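Local coordinates for protein PTS system, cellobiose-specific IIA component (Bacillus anthracis, PDB 3K1S) that serves as the cellobiose-specific IIA component of the bacterial phosphotransferase system, probably carrying a phosphoryl group on a histidine from HPr to the IIB component, at the interface of chains A and B. Sequence-based numbering; all coordinates share one arbitrary frame. Chains: chain A/B, PTS system, cellobiose-specific IIA component.

The interface of chains A and B. Residues chain A 59, 63, 82, 86; chain B 76-77, 80, 83.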
loop_
_atom_site.group_PDB
_atom_site.type_symbol
_atom_site.label_atom_id
_atom_site.label_comp_id
_atom_site.label_asym_id
_atom_site.label_seq_id
_atom_site.Cartn_x
_atom_site.Cartn_y
_atom_site.Cartn_z
ATOM N N GLN A 59 -8.802 -7.406 13.526
ATOM C CA GLN A 59 -8.592 -8.242 12.351
ATOM C C GLN A 59 -8.841 -9.727 12.644
ATOM O O GLN A 59 -9.620 -10.390 11.943
ATOM C CB GLN A 59 -7.173 -8.045 11.804
ATOM C CG GLN A 59 -6.964 -8.592 10.398
ATOM C CD GLN A 59 -7.942 -8.005 9.398
ATOM O OE1 GLN A 59 -8.685 -7.074 9.719
ATOM N NE2 GLN A 59 -7.949 -8.546 8.177
ATOM N N ILE A 63 -11.752 -12.067 10.905
ATOM C CA ILE A 63 -11.474 -13.287 10.151
ATOM C C ILE A 63 -12.099 -14.516 10.815
ATOM O O ILE A 63 -12.768 -15.312 10.143
ATOM C CB ILE A 63 -9.945 -13.511 9.944
ATOM C CG1 ILE A 63 -9.294 -12.297 9.256
ATOM C CG2 ILE A 63 -9.673 -14.806 9.167
ATOM C CD1 ILE A 63 -10.008 -11.810 8.000
ATOM N N GLN A 82 -10.089 -2.114 5.799
ATOM C CA GLN A 82 -9.094 -3.136 5.496
ATOM C C GLN A 82 -7.905 -2.529 4.751
ATOM O O GLN A 82 -6.754 -2.874 5.025
ATOM C CB GLN A 82 -9.721 -4.272 4.688
ATOM C CG GLN A 82 -10.690 -5.131 5.487
ATOM C CD GLN A 82 -9.981 -5.995 6.510
ATOM O OE1 GLN A 82 -9.087 -6.770 6.172
ATOM N NE2 GLN A 82 -10.378 -5.864 7.772
HETATM N N MSE A 86 -3.891 -2.597 6.139
HETATM C CA MSE A 86 -2.813 -3.084 5.284
HETATM C C MSE A 86 -1.869 -1.964 4.828
HETATM O O MSE A 86 -0.662 -2.186 4.703
HETATM C CB MSE A 86 -3.371 -3.865 4.083
HETATM C CG MSE A 86 -3.999 -5.199 4.480
HETATM SE SE MSE A 86 -2.712 -6.442 5.309
HETATM C CE MSE A 86 -1.844 -7.089 3.676
ATOM N N VAL B 76 -14.414 -11.116 3.885
ATOM C CA VAL B 76 -13.312 -10.352 4.460
ATOM C C VAL B 76 -11.981 -10.956 4.025
ATOM O O VAL B 76 -11.063 -10.238 3.608
ATOM C CB VAL B 76 -13.389 -10.322 6.012
ATOM C CG1 VAL B 76 -12.092 -9.777 6.615
ATOM C CG2 VAL B 76 -14.583 -9.492 6.477
ATOM N N LEU B 77 -11.884 -12.280 4.116
ATOM C CA LEU B 77 -10.666 -12.995 3.741
ATOM C C LEU B 77 -10.230 -12.668 2.314
ATOM O O LEU B 77 -9.041 -12.442 2.057
ATOM C CB LEU B 77 -10.842 -14.511 3.901
ATOM C CG LEU B 77 -9.559 -15.356 3.819
ATOM C CD1 LEU B 77 -8.542 -14.967 4.901
ATOM C CD2 LEU B 77 -9.896 -16.835 3.909
ATOM N N HIS B 80 -9.015 -9.158 2.056
ATOM C CA HIS B 80 -7.702 -9.195 2.714
ATOM C C HIS B 80 -6.623 -9.792 1.803
ATOM O O HIS B 80 -5.493 -9.298 1.760
ATOM C CB HIS B 80 -7.812 -9.990 4.024
ATOM C CG HIS B 80 -6.542 -10.047 4.821
ATOM N ND1 HIS B 80 -5.889 -8.916 5.269
ATOM C CD2 HIS B 80 -5.825 -11.103 5.278
ATOM C CE1 HIS B 80 -4.817 -9.275 5.956
ATOM N NE2 HIS B 80 -4.755 -10.594 5.976
ATOM N N ASP B 83 -5.620 -7.321 -0.712
ATOM C CA ASP B 83 -4.751 -6.328 -0.073
ATOM C C ASP B 83 -3.305 -6.815 -0.032
ATOM O O ASP B 83 -2.378 -6.034 -0.266
ATOM C CB ASP B 83 -5.238 -5.983 1.338
ATOM C CG ASP B 83 -6.504 -5.134 1.334
ATOM O OD1 ASP B 83 -6.745 -4.397 0.352
ATOM O OD2 ASP B 83 -7.262 -5.201 2.322
HETATM O O HOH W 1 -6.946 -6.295 4.457
#
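B:His80 and B:Asp83 on helix 76-107 face A:Gln59, A:Gln82 and A:Met86 across the boundary between two subunits of a lactose/cellobiose IIA protein, a three-helix family that forms trimers. B:His80 is the histidine phosphorylated in this family; B:Asp83 probably matches the aspartate that in lactose IIA proteins helps bind a metal at the trimer axis. CG of B:His80 lies anti to the backbone N (chi1 -177°), which swings the imidazole toward chain A. There NE2 of A:Gln59 sits over one ring face, nearer the edge than the centre and 3.6 Å from B:His80 ND1, with amide and ring turned 51° apart. NE2 of A:Gln82 donates to OE1 of A:Gln59 and NE2 of A:Gln59 donates back to OE1 of A:Gln82, both at 2.9 Å. Each donor meets a carbonyl lone pair in the carbonyl plane, so both amides are fixed in rotation. Water 1, 2.8 Å from OE1 of A:Gln82, bridges the interface. It lies in the imidazole plane, 2.9 Å from ND1 of B:His80 (168° at H), and an unusually short, uncertain 2.4 Å from OD2 of B:Asp83. From the other side of the ring plane, SE of selenomethionine A:Met86 comes to 3.6 Å from CE1 of B:His80, the side chains at about a right angle. CG of A:Met86 packs on CB of B:Asp83 (3.5 Å). Toward the start of the B helix, the CD1 methyl of A:Ile63 presses tightly on CG1 of B:Val76 (3.2 Å), the two branches crossing obliquely.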